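Local coordinates for alpha-L-rhamnosidase (PDB 6GSZ), which probably hydrolyses terminal, non-reducing alpha-L-rhamnose residues from alpha-L-rhamnosides, at residues Ile161-Val166 / Val189-Lys194; Pro197-Thr203 / Trp278-Gly282; Ile790-Pro794 / Phe830-Val836; Leu798-Ser802 / Thr814-Leu818. All coordinates share one frame; numbering follows the deposited sequence.

Interaction 1 (Ile161-Val166 / Val189-Lys194); sequences INDQRV and VTDLLK
Ile161 and Leu192 meet where a tight beta hairpin, turned by a type I' beta turn from Ile161 to Gln164, leans on loop 189-194. The hairpin strands and strand 196-205 belong to an antiparallel sheet of the galactose-binding-like N-terminal domain of the rhamnosidase. The contact illustrates how a hairpin end and a neighbouring loop combine an apolar patch with a polar edge. Ile161 lies across two partners at about a right angle: its CD1 reaches Val189 CG1 at 3.8 Å, and its CG2, placed anti to the backbone N, meets Leu192 CB at 4.0 Å. Val166 extends this patch, CG1 going to Val189 CG1 at 3.8 Å and CG2 to Leu192 CD1 at 3.9 Å. The polar part is concentrated on Asn162. Its ND2 donates to Leu192 O at 3.0 Å with a fairly straight N-H...O angle of 163°; the oxygen lies close to the amide plane, while the donor is tilted 19° from the carbonyl plane. ND2 also donates to Asn198 OD1, and OD1 accepts from Ala199 N, which should fix the amide's rotation. A water joins the polar groups, donating to Asn162 OD1 at 2.8 Å and accepting from Lys194 NZ at 3.1 Å.

Interaction 2 (Pro197-Thr203 / Trp278-Gly282); sequences PNAIGVT and WSQVG
Trp278, Val281 and Ala199 carry the packing of loop 278-282 onto the sheet face at strand 196-205, with the two segments running in nearly opposite directions. Trp278 brings the six-membered part of its indole to the strand. With CG set between the backbone N and the carbonyl carbon (chi1 74°), the ring obliquely approaches the bare backbone at Gly201, where CZ3 comes within 3.4 Å of Gly201 CA. Two residues further along, Thr203 OG1 lies 3.5 Å from Trp278 CH2, the threonine side chain crossing the indole at about a right angle. At the other end, Val281 uses a single branch: CG1, anti to its carbonyl carbon, presses on the Asn198 peptide at 3.3 Å from Asn198 C, and also touches Pro197 CB at 3.9 Å. Between these two, Ala199 points its methyl at the loop backbone, CB lying 3.6 Å from Ser279 O. The strand's peptides bond instead within the sheet, to strands 132-140 and 156-161, while Trp278 O accepts from Arg135 NE. The contact is thus a loop laid over a sheet face, and its chemistry implies that shape matching and van der Waals contact, rather than polar pairing, join the two segments.

Interaction 3 (Ile790-Pro794 / Phe830-Val836); sequences IEVVP and FHLVAEV. With CA (calcium ion), chain M.
The apolar interior between two beta sheets of the C-terminal domain is where Ile790, Val792 and Pro794 meet strand 828-836. Every second residue of 790-794 turns its side chain inward, and Phe830, Leu832 and Ala834 answer in the same alternation from the strand, which runs nearly the opposite way. Ile790 reaches farthest along it: the tip CD1 sits 4.1 Å from Ala834 CB and 4.0 Å from Val836 CG2. At the other end the Phe830 ring receives two neighbours. Val792 CG1, anti to the backbone N (chi1 169°), lies 4.0 Å from Phe830 CZ, while the CG corner of the Pro794 ring approaches Phe830 CE1 at the same 4.0 Å, the two side chains crossing at about a right angle. Both approaches to the aromatic ring are oblique. Leu832 fills the stretch between, more loosely, with CD1 4.4 Å from Val792 CG2.

In fold terms, the segment 790-794 leaves the end of strand 787-790 in one sheet, whereas 830-836 belongs to the antiparallel sheet that also holds strand 810-819, whose Trp816 touches Val792 and Pro794 as well. The intervening residue Glu791 points away from the interior and binds a calcium ion. Its extended chain presents the carboxylate in bidentate fashion, OE1 and OE2 each 2.4 Å from the calcium, and five waters complete the seven ligands. Glu791 OE1 is also hydrogen-bonded to Asn789 ND2, a second-shell contact that probably helps to position the carboxylate.

Interaction 4 (Leu798-Ser802 / Thr814-Leu818); sequences LQQAS and TKWWL
Trp816 turns one face of its indole toward the backbone of the strand beside it, so that Ala801 N stands 4.0 Å above the ring plane and over its centre. Gln800 CA lies above the same face, displaced toward the rim. The ring is brought there by its first torsion, which sets CG between the backbone N and the carbonyl carbon (chi1 61°) and folds the indole back across the neighbouring strand. The Ala801 methyl then meets the pyrrole part, with CB 3.6 Å from Trp816 NE1, and Leu798 CB approaches the far end obliquely at 3.9 Å from Trp816 CH2. Trp816 NE1 is hydrogen-bonded to Ile775 O of helix 768-775. The setting is the antiparallel hairpin of strands 800-807 and 810-819. Ala801 and Trp816 form a hydrogen-bonded pair, Trp816 N giving to Ala801 O at 3.0 Å and Ala801 N to Trp816 O at 3.1 Å, flanked by the non-hydrogen-bonded pairs Gln800 with Trp817 and Ser802 with Lys815. Gln800 and Trp817 touch at their roots, CB to CB at 3.8 Å, and the Trp817 ring stacks on His831. Beyond the pairs, Leu818 N donates to Gln799 O at 2.9 Å.

From the N terminus, interaction 1 closes a loop of 22 residues, and interaction 2 follows in series, closing one of 74. The two adjoin in the alpha-L-rhamnosidase N-terminal domain: the Asn162 backbone nitrogen is probably bonded to Ala199 O, so hairpin, connecting loop and covering loop gather round strand 196-205. Far along the chain, in the C-terminal domain, interaction 3 spans 35 residues and encloses interaction 4, the hairpin pairing nested inside it. These two share a sheet, strands 810-819 and 828-836 being neighbours, and Val833 N is probably bonded to Lys815 O. Interactions 2 and 3 lie on opposite sides of the chain's centre, their own centres about 59 Å apart.

Interaction 1 (Ile161-Val166 / Val189-Lys194)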
loop_
_atom_site.group_PDB
_atom_site.type_symbol
_atom_site.label_atom_id
_atom_site.label_comp_id
_atom_site.label_asym_id
_atom_site.label_seq_id
_atom_site.Cartn_x
_atom_site.Cartn_y
_atom_site.Cartn_z
ATOM N N ILE A 161 9.018 15.533 23.169
ATOM C CA ILE A 161 8.779 16.741 23.911
ATOM C C ILE A 161 8.822 16.373 25.390
ATOM O O ILE A 161 8.081 15.483 25.837
ATOM C CB ILE A 161 7.448 17.404 23.556
ATOM C CG1 ILE A 161 7.524 17.991 22.150
ATOM C CG2 ILE A 161 7.087 18.482 24.580
ATOM C CD1 ILE A 161 6.149 18.458 21.617
ATOM N N ASN A 162 9.754 16.981 26.144
ATOM C CA ASN A 162 9.959 16.615 27.553
ATOM C C ASN A 162 10.138 15.092 27.726
ATOM O O ASN A 162 9.517 14.479 28.605
ATOM C CB ASN A 162 8.832 17.181 28.413
ATOM C CG ASN A 162 8.667 18.678 28.261
ATOM O OD1 ASN A 162 9.661 19.412 28.291
ATOM N ND2 ASN A 162 7.446 19.182 28.155
ATOM N N ASP A 163 10.976 14.494 26.858
ATOM C CA ASP A 163 11.286 13.045 26.813
ATOM C C ASP A 163 10.057 12.147 26.620
ATOM O O ASP A 163 10.098 10.976 27.001
ATOM C CB ASP A 163 12.080 12.563 28.034
ATOM C CG ASP A 163 12.785 11.224 27.784
ATOM O OD1 ASP A 163 13.175 10.912 26.584
ATOM O OD2 ASP A 163 12.936 10.485 28.762
ATOM N N GLN A 164 9.004 12.659 26.003
ATOM C CA GLN A 164 7.876 11.833 25.584
ATOM C C GLN A 164 7.855 11.815 24.058
ATOM O O GLN A 164 7.835 12.892 23.422
ATOM C CB GLN A 164 6.592 12.435 26.125
ATOM C CG GLN A 164 6.567 12.542 27.636
ATOM C CD GLN A 164 5.701 13.695 28.090
ATOM O OE1 GLN A 164 6.019 14.898 27.899
ATOM N NE2 GLN A 164 4.593 13.330 28.690
ATOM N N ARG A 165 7.789 10.621 23.471
ATOM C CA ARG A 165 7.733 10.528 22.026
ATOM C C ARG A 165 6.493 11.260 21.502
ATOM O O ARG A 165 5.403 11.068 22.020
ATOM C CB ARG A 165 7.747 9.073 21.548
ATOM C CG ARG A 165 8.068 8.988 20.053
ATOM C CD ARG A 165 7.932 7.595 19.513
ATOM N NE ARG A 165 8.641 7.457 18.252
ATOM C CZ ARG A 165 8.104 7.723 17.049
ATOM N NH1 ARG A 165 6.886 8.280 16.945
ATOM N NH2 ARG A 165 8.790 7.393 15.965
ATOM N N VAL A 166 6.655 12.035 20.433
ATOM C CA VAL A 166 5.545 12.696 19.768
ATOM C C VAL A 166 4.963 11.742 18.732
ATOM O O VAL A 166 5.598 11.425 17.770
ATOM C CB VAL A 166 5.925 14.016 19.099
ATOM C CG1 VAL A 166 4.763 14.642 18.356
ATOM C CG2 VAL A 166 6.549 14.969 20.119
ATOM N N VAL A 189 -0.068 17.818 20.715
ATOM C CA VAL A 189 0.940 17.689 21.773
ATOM C C VAL A 189 0.493 18.396 23.062
ATOM O O VAL A 189 1.307 18.623 23.965
ATOM C CB VAL A 189 2.322 18.164 21.304
ATOM C CG1 VAL A 189 2.786 17.357 20.121
ATOM C CG2 VAL A 189 2.364 19.641 21.007
ATOM N N THR A 190 -0.793 18.689 23.200
ATOM C CA THR A 190 -1.353 19.371 24.366
ATOM C C THR A 190 -0.854 18.736 25.672
ATOM O O THR A 190 -0.453 19.473 26.590
ATOM C CB THR A 190 -2.883 19.307 24.342
ATOM O OG1 THR A 190 -3.303 19.911 23.116
ATOM C CG2 THR A 190 -3.527 20.051 25.494
ATOM N N ASP A 191 -0.900 17.399 25.761
ATOM C CA ASP A 191 -0.677 16.706 27.020
ATOM C C ASP A 191 0.822 16.454 27.267
ATOM O O ASP A 191 1.179 15.978 28.357
ATOM C CB ASP A 191 -1.488 15.417 27.048
ATOM C CG ASP A 191 -2.994 15.626 27.187
ATOM O OD1 ASP A 191 -3.446 16.774 27.548
ATOM O OD2 ASP A 191 -3.711 14.634 26.956
ATOM N N LEU A 192 1.688 16.743 26.284
ATOM C CA LEU A 192 3.137 16.536 26.462
ATOM C C LEU A 192 3.789 17.777 27.066
ATOM O O LEU A 192 4.888 17.677 27.625
ATOM C CB LEU A 192 3.791 16.216 25.110
ATOM C CG LEU A 192 3.209 15.043 24.337
ATOM C CD1 LEU A 192 4.061 14.717 23.132
ATOM C CD2 LEU A 192 3.053 13.805 25.178
ATOM N N LEU A 193 3.158 18.949 26.914
ATOM C CA LEU A 193 3.701 20.170 27.483
ATOM C C LEU A 193 3.501 20.194 28.997
ATOM O O LEU A 193 2.663 19.478 29.585
ATOM C CB LEU A 193 3.026 21.388 26.875
ATOM C CG LEU A 193 3.193 21.594 25.379
ATOM C CD1 LEU A 193 2.375 22.820 24.937
ATOM C CD2 LEU A 193 4.643 21.827 25.063
ATOM N N LYS A 194 4.280 21.069 29.625
ATOM C CA LYS A 194 4.027 21.432 31.002
ATOM C C LYS A 194 4.102 22.952 31.122
ATOM O O LYS A 194 4.559 23.694 30.229
ATOM C CB LYS A 194 4.965 20.657 31.930
ATOM C CG LYS A 194 6.423 20.674 31.519
ATOM C CD LYS A 194 7.333 19.760 32.337
ATOM C CE LYS A 194 8.774 19.888 31.882
ATOM N NZ LYS A 194 9.702 19.106 32.735
HETATM O O HOH W 1 11.594 18.965 30.231
#

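Interaction 2 (Pro197-Thr203 / Trp278-Gly282)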
loop_
_atom_site.group_PDB
_atom_site.type_symbol
_atom_site.label_atom_id
_atom_site.label_comp_id
_atom_site.label_asym_id
_atom_site.label_seq_id
_atom_site.Cartn_x
_atom_site.Cartn_y
_atom_site.Cartn_z
ATOM N N PRO A 197 8.916 25.846 31.814
ATOM C CA PRO A 197 9.966 25.434 30.868
ATOM C C PRO A 197 9.654 24.104 30.190
ATOM O O PRO A 197 9.167 23.196 30.853
ATOM C CB PRO A 197 11.242 25.370 31.742
ATOM C CG PRO A 197 10.739 25.179 33.122
ATOM C CD PRO A 197 9.349 25.755 33.215
ATOM N N ASN A 198 9.982 24.025 28.898
ATOM C CA ASN A 198 9.762 22.834 28.074
ATOM C C ASN A 198 10.975 22.635 27.161
ATOM O O ASN A 198 11.692 23.602 26.854
ATOM C CB ASN A 198 8.511 22.950 27.200
ATOM C CG ASN A 198 7.213 22.902 27.984
ATOM O OD1 ASN A 198 6.596 21.828 28.103
ATOM N ND2 ASN A 198 6.784 24.055 28.518
ATOM N N ALA A 199 11.131 21.408 26.660
ATOM C CA ALA A 199 12.123 21.149 25.647
ATOM C C ALA A 199 11.535 20.269 24.552
ATOM O O ALA A 199 10.688 19.435 24.843
ATOM C CB ALA A 199 13.348 20.482 26.235
ATOM N N ILE A 200 12.036 20.479 23.332
ATOM C CA ILE A 200 11.763 19.602 22.183
ATOM C C ILE A 200 13.109 19.122 21.663
ATOM O O ILE A 200 14.065 19.927 21.536
ATOM C CB ILE A 200 10.908 20.290 21.112
ATOM C CG1 ILE A 200 10.683 19.359 19.929
ATOM C CG2 ILE A 200 11.498 21.596 20.648
ATOM C CD1 ILE A 200 9.505 19.746 19.057
ATOM N N GLY A 201 13.200 17.820 21.406
ATOM C CA GLY A 201 14.355 17.228 20.750
ATOM C C GLY A 201 13.896 16.411 19.550
ATOM O O GLY A 201 12.878 15.698 19.626
ATOM N N VAL A 202 14.609 16.498 18.434
ATOM C CA VAL A 202 14.237 15.745 17.239
ATOM C C VAL A 202 15.504 15.088 16.685
ATOM O O VAL A 202 16.555 15.770 16.529
ATOM C CB VAL A 202 13.612 16.633 16.144
ATOM C CG1 VAL A 202 13.098 15.748 15.001
ATOM C CG2 VAL A 202 12.473 17.489 16.692
ATOM N N THR A 203 15.448 13.802 16.398
ATOM C CA THR A 203 16.510 13.128 15.707
ATOM C C THR A 203 16.144 12.992 14.245
ATOM O O THR A 203 15.001 12.571 13.942
ATOM C CB THR A 203 16.816 11.748 16.281
ATOM O OG1 THR A 203 17.081 11.845 17.683
ATOM C CG2 THR A 203 18.003 11.115 15.580
ATOM N N TRP A 278 18.530 14.856 26.930
ATOM C CA TRP A 278 18.683 15.824 25.861
ATOM C C TRP A 278 17.354 16.418 25.391
ATOM O O TRP A 278 17.369 17.475 24.760
ATOM C CB TRP A 278 19.503 15.229 24.709
ATOM C CG TRP A 278 18.769 14.235 23.873
ATOM C CD1 TRP A 278 18.647 12.898 24.115
ATOM C CD2 TRP A 278 18.093 14.488 22.641
ATOM N NE1 TRP A 278 17.917 12.296 23.122
ATOM C CE2 TRP A 278 17.597 13.246 22.196
ATOM C CE3 TRP A 278 17.904 15.616 21.849
ATOM C CZ2 TRP A 278 16.903 13.108 21.003
ATOM C CZ3 TRP A 278 17.261 15.468 20.638
ATOM C CH2 TRP A 278 16.735 14.243 20.245
ATOM N N SER A 279 16.234 15.707 25.578
ATOM C CA SER A 279 14.937 16.232 25.199
ATOM C C SER A 279 14.167 16.804 26.394
ATOM O O SER A 279 12.958 16.903 26.347
ATOM C CB SER A 279 14.115 15.208 24.440
ATOM O OG SER A 279 13.672 14.154 25.272
ATOM N N GLN A 280 14.887 17.174 27.470
ATOM C CA GLN A 280 14.307 17.758 28.654
ATOM C C GLN A 280 15.060 19.032 29.041
ATOM O O GLN A 280 16.194 19.277 28.638
ATOM C CB GLN A 280 14.360 16.786 29.822
ATOM C CG GLN A 280 13.440 15.606 29.598
ATOM C CD GLN A 280 13.841 14.408 30.413
ATOM O OE1 GLN A 280 14.737 13.631 30.037
ATOM N NE2 GLN A 280 13.158 14.254 31.523
ATOM N N VAL A 281 14.385 19.872 29.805
ATOM C CA VAL A 281 15.034 21.117 30.279
ATOM C C VAL A 281 16.126 20.812 31.302
ATOM O O VAL A 281 16.231 19.718 31.831
ATOM C CB VAL A 281 14.020 22.121 30.835
ATOM C CG1 VAL A 281 13.015 22.444 29.778
ATOM C CG2 VAL A 281 13.345 21.630 32.104
ATOM N N GLY A 282 16.975 21.809 31.522
ATOM C CA GLY A 282 18.048 21.674 32.500
ATOM C C GLY A 282 19.180 20.799 32.004
ATOM O O GLY A 282 20.024 20.349 32.796
#

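Interaction 3 (Ile790-Pro794 / Phe830-Val836)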
loop_
_atom_site.group_PDB
_atom_site.type_symbol
_atom_site.label_atom_id
_atom_site.label_comp_id
_atom_site.label_asym_id
_atom_site.label_seq_id
_atom_site.Cartn_x
_atom_site.Cartn_y
_atom_site.Cartn_z
ATOM N N ILE A 790 -22.948 -10.941 -6.233
ATOM C CA ILE A 790 -22.672 -12.054 -5.362
ATOM C C ILE A 790 -22.836 -13.329 -6.176
ATOM O O ILE A 790 -23.990 -13.802 -6.369
ATOM C CB ILE A 790 -23.531 -12.053 -4.089
ATOM C CG1 ILE A 790 -23.388 -10.710 -3.377
ATOM C CG2 ILE A 790 -23.115 -13.221 -3.215
ATOM C CD1 ILE A 790 -24.102 -10.598 -2.063
ATOM N N GLU A 791 -21.733 -13.823 -6.726
ATOM C CA GLU A 791 -21.743 -14.882 -7.745
ATOM C C GLU A 791 -20.648 -15.888 -7.363
ATOM O O GLU A 791 -19.585 -15.916 -7.965
ATOM C CB GLU A 791 -21.588 -14.260 -9.152
ATOM C CG GLU A 791 -21.663 -15.233 -10.332
ATOM C CD GLU A 791 -21.644 -14.580 -11.719
ATOM O OE1 GLU A 791 -21.657 -13.351 -11.819
ATOM O OE2 GLU A 791 -21.571 -15.272 -12.734
ATOM N N VAL A 792 -20.946 -16.702 -6.339
ATOM C CA VAL A 792 -20.086 -17.753 -5.908
ATOM C C VAL A 792 -20.042 -18.867 -6.953
ATOM O O VAL A 792 -21.097 -19.348 -7.377
ATOM C CB VAL A 792 -20.522 -18.339 -4.557
ATOM C CG1 VAL A 792 -19.746 -19.623 -4.255
ATOM C CG2 VAL A 792 -20.429 -17.307 -3.450
ATOM N N VAL A 793 -18.850 -19.306 -7.342
ATOM C CA VAL A 793 -18.666 -20.442 -8.237
ATOM C C VAL A 793 -17.911 -21.531 -7.489
ATOM O O VAL A 793 -16.684 -21.492 -7.416
ATOM C CB VAL A 793 -17.968 -20.051 -9.553
ATOM C CG1 VAL A 793 -17.914 -21.232 -10.518
ATOM C CG2 VAL A 793 -18.646 -18.865 -10.224
ATOM N N PRO A 794 -18.608 -22.509 -6.870
ATOM C CA PRO A 794 -17.928 -23.563 -6.134
ATOM C C PRO A 794 -17.178 -24.475 -7.111
ATOM O O PRO A 794 -17.522 -24.564 -8.278
ATOM C CB PRO A 794 -19.034 -24.335 -5.388
ATOM C CG PRO A 794 -20.334 -23.815 -5.914
ATOM C CD PRO A 794 -20.065 -22.668 -6.867
ATOM N N PHE A 830 -26.291 -26.801 -2.193
ATOM C CA PHE A 830 -25.492 -25.595 -1.996
ATOM C C PHE A 830 -26.234 -24.693 -1.010
ATOM O O PHE A 830 -27.417 -24.438 -1.160
ATOM C CB PHE A 830 -25.286 -24.885 -3.338
ATOM C CG PHE A 830 -24.598 -23.546 -3.250
ATOM C CD1 PHE A 830 -23.217 -23.467 -3.106
ATOM C CD2 PHE A 830 -25.323 -22.372 -3.299
ATOM C CE1 PHE A 830 -22.577 -22.241 -3.036
ATOM C CE2 PHE A 830 -24.675 -21.152 -3.248
ATOM C CZ PHE A 830 -23.306 -21.085 -3.101
ATOM N N HIS A 831 -25.507 -24.186 -0.033
ATOM C CA HIS A 831 -26.065 -23.324 0.999
ATOM C C HIS A 831 -25.242 -22.044 1.034
ATOM O O HIS A 831 -24.005 -22.126 1.065
ATOM C CB HIS A 831 -25.996 -24.018 2.362
ATOM C CG HIS A 831 -26.503 -25.416 2.315
ATOM N ND1 HIS A 831 -27.851 -25.748 2.383
ATOM C CD2 HIS A 831 -25.825 -26.574 2.169
ATOM C CE1 HIS A 831 -27.963 -27.069 2.323
ATOM N NE2 HIS A 831 -26.743 -27.596 2.158
ATOM N N LEU A 832 -25.922 -20.897 1.068
ATOM C CA LEU A 832 -25.242 -19.597 1.084
ATOM C C LEU A 832 -25.940 -18.656 2.057
ATOM O O LEU A 832 -27.159 -18.450 1.998
ATOM C CB LEU A 832 -25.284 -19.013 -0.336
ATOM C CG LEU A 832 -24.861 -17.557 -0.487
ATOM C CD1 LEU A 832 -23.375 -17.374 -0.201
ATOM C CD2 LEU A 832 -25.153 -17.002 -1.887
ATOM N N VAL A 833 -25.136 -18.002 2.897
ATOM C CA VAL A 833 -25.556 -16.867 3.681
ATOM C C VAL A 833 -24.825 -15.640 3.151
ATOM O O VAL A 833 -23.580 -15.613 3.158
ATOM C CB VAL A 833 -25.260 -17.082 5.172
ATOM C CG1 VAL A 833 -25.643 -15.867 6.014
ATOM C CG2 VAL A 833 -25.976 -18.324 5.689
ATOM N N ALA A 834 -25.590 -14.648 2.684
ATOM C CA ALA A 834 -25.048 -13.444 2.080
ATOM C C ALA A 834 -25.501 -12.251 2.919
ATOM O O ALA A 834 -26.675 -12.093 3.186
ATOM C CB ALA A 834 -25.534 -13.301 0.667
ATOM N N GLU A 835 -24.531 -11.461 3.362
ATOM C CA GLU A 835 -24.779 -10.235 4.106
ATOM C C GLU A 835 -24.573 -9.046 3.176
ATOM O O GLU A 835 -23.528 -8.961 2.526
ATOM C CB GLU A 835 -23.780 -10.177 5.245
ATOM C CG GLU A 835 -23.888 -9.010 6.158
ATOM C CD GLU A 835 -22.803 -9.032 7.242
ATOM O OE1 GLU A 835 -21.814 -9.872 7.138
ATOM O OE2 GLU A 835 -22.936 -8.230 8.185
ATOM N N VAL A 836 -25.578 -8.179 3.103
ATOM C CA VAL A 836 -25.620 -7.009 2.214
ATOM C C VAL A 836 -25.794 -5.794 3.106
ATOM O O VAL A 836 -26.728 -5.739 3.896
ATOM C CB VAL A 836 -26.740 -7.144 1.166
ATOM C CG1 VAL A 836 -26.918 -5.905 0.287
ATOM C CG2 VAL A 836 -26.494 -8.383 0.319
HETATM CA CA CA M . -21.058 -13.347 -14.121
HETATM O O HOH W 2 -19.555 -11.372 -13.081
HETATM O O HOH W 3 -22.001 -11.054 -13.244
HETATM O O HOH W 4 -23.675 -12.905 -14.097
HETATM O O HOH W 5 -22.264 -15.000 -15.250
HETATM O O HOH W 6 -20.093 -14.546 -15.905
#

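Interaction 4 (Leu798-Ser802 / Thr814-Leu818)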
loop_
_atom_site.group_PDB
_atom_site.type_symbol
_atom_site.label_atom_id
_atom_site.label_comp_id
_atom_site.label_asym_id
_atom_site.label_seq_id
_atom_site.Cartn_x
_atom_site.Cartn_y
_atom_site.Cartn_z
ATOM N N LEU A 798 -13.708 -27.849 -2.866
ATOM C CA LEU A 798 -13.990 -27.071 -1.656
ATOM C C LEU A 798 -15.344 -27.487 -1.085
ATOM O O LEU A 798 -16.309 -27.693 -1.846
ATOM C CB LEU A 798 -14.033 -25.571 -1.972
ATOM C CG LEU A 798 -12.725 -24.913 -2.389
ATOM C CD1 LEU A 798 -12.920 -23.411 -2.558
ATOM C CD2 LEU A 798 -11.642 -25.189 -1.395
ATOM N N GLN A 799 -15.412 -27.585 0.242
ATOM C CA GLN A 799 -16.636 -27.887 0.948
ATOM C C GLN A 799 -17.280 -26.602 1.493
ATOM O O GLN A 799 -18.444 -26.595 1.799
ATOM C CB GLN A 799 -16.345 -28.882 2.076
ATOM C CG GLN A 799 -15.910 -30.265 1.599
ATOM C CD GLN A 799 -14.418 -30.515 1.686
ATOM O OE1 GLN A 799 -13.767 -30.244 2.700
ATOM N NE2 GLN A 799 -13.862 -31.071 0.617
ATOM N N GLN A 800 -16.485 -25.543 1.684
ATOM C CA GLN A 800 -16.996 -24.283 2.227
ATOM C C GLN A 800 -15.992 -23.153 2.014
ATOM O O GLN A 800 -14.797 -23.405 1.839
ATOM C CB GLN A 800 -17.324 -24.334 3.709
ATOM C CG GLN A 800 -16.242 -24.811 4.627
ATOM C CD GLN A 800 -16.767 -24.676 6.043
ATOM O OE1 GLN A 800 -16.699 -23.608 6.659
ATOM N NE2 GLN A 800 -17.395 -25.727 6.532
ATOM N N ALA A 801 -16.508 -21.916 2.029
ATOM C CA ALA A 801 -15.630 -20.743 2.047
ATOM C C ALA A 801 -16.361 -19.571 2.679
ATOM O O ALA A 801 -17.586 -19.451 2.581
ATOM C CB ALA A 801 -15.163 -20.403 0.663
ATOM N N SER A 802 -15.578 -18.713 3.337
ATOM C CA SER A 802 -16.083 -17.525 3.992
ATOM C C SER A 802 -15.251 -16.325 3.544
ATOM O O SER A 802 -14.018 -16.302 3.691
ATOM C CB SER A 802 -16.063 -17.657 5.504
ATOM O OG SER A 802 -16.853 -18.754 5.930
ATOM N N THR A 814 -19.988 -13.400 2.295
ATOM C CA THR A 814 -20.563 -14.669 1.880
ATOM C C THR A 814 -19.998 -15.770 2.778
ATOM O O THR A 814 -18.827 -15.792 3.137
ATOM C CB THR A 814 -20.270 -14.980 0.409
ATOM O OG1 THR A 814 -18.848 -15.013 0.222
ATOM C CG2 THR A 814 -20.892 -13.950 -0.500
ATOM N N LYS A 815 -20.858 -16.706 3.138
ATOM C CA LYS A 815 -20.471 -17.955 3.757
ATOM C C LYS A 815 -21.271 -19.036 3.034
ATOM O O LYS A 815 -22.494 -18.998 3.048
ATOM C CB LYS A 815 -20.777 -17.986 5.258
ATOM C CG LYS A 815 -20.397 -19.275 5.985
ATOM C CD LYS A 815 -20.859 -19.333 7.447
ATOM C CE LYS A 815 -22.355 -19.146 7.609
ATOM N NZ LYS A 815 -22.800 -19.217 9.024
ATOM N N TRP A 816 -20.579 -19.943 2.363
ATOM C CA TRP A 816 -21.268 -21.017 1.655
ATOM C C TRP A 816 -20.665 -22.365 2.015
ATOM O O TRP A 816 -19.524 -22.465 2.453
ATOM C CB TRP A 816 -21.287 -20.803 0.139
ATOM C CG TRP A 816 -19.955 -20.738 -0.530
ATOM C CD1 TRP A 816 -19.219 -19.613 -0.798
ATOM C CD2 TRP A 816 -19.194 -21.849 -1.034
ATOM N NE1 TRP A 816 -18.064 -19.960 -1.443
ATOM C CE2 TRP A 816 -18.014 -21.320 -1.606
ATOM C CE3 TRP A 816 -19.401 -23.234 -1.095
ATOM C CZ2 TRP A 816 -17.073 -22.120 -2.243
ATOM C CZ3 TRP A 816 -18.459 -24.031 -1.715
ATOM C CH2 TRP A 816 -17.297 -23.476 -2.265
ATOM N N TRP A 817 -21.471 -23.409 1.842
ATOM C CA TRP A 817 -21.003 -24.739 2.091
ATOM C C TRP A 817 -21.814 -25.709 1.244
ATOM O O TRP A 817 -22.925 -25.372 0.768
ATOM C CB TRP A 817 -21.045 -25.082 3.595
ATOM C CG TRP A 817 -22.405 -25.131 4.232
ATOM C CD1 TRP A 817 -23.148 -26.249 4.518
ATOM C CD2 TRP A 817 -23.185 -24.020 4.697
ATOM N NE1 TRP A 817 -24.342 -25.905 5.099
ATOM C CE2 TRP A 817 -24.384 -24.545 5.245
ATOM C CE3 TRP A 817 -22.998 -22.634 4.711
ATOM C CZ2 TRP A 817 -25.374 -23.726 5.782
ATOM C CZ3 TRP A 817 -23.983 -21.826 5.230
ATOM C CH2 TRP A 817 -25.160 -22.366 5.753
ATOM N N LEU A 818 -21.228 -26.885 1.029
ATOM C CA LEU A 818 -21.867 -27.933 0.256
ATOM C C LEU A 818 -22.112 -29.171 1.111
ATOM O O LEU A 818 -21.312 -29.501 1.968
ATOM C CB LEU A 818 -20.933 -28.354 -0.875
ATOM C CG LEU A 818 -20.652 -27.312 -1.939
ATOM C CD1 LEU A 818 -19.556 -27.789 -2.849
ATOM C CD2 LEU A 818 -21.888 -27.079 -2.766
#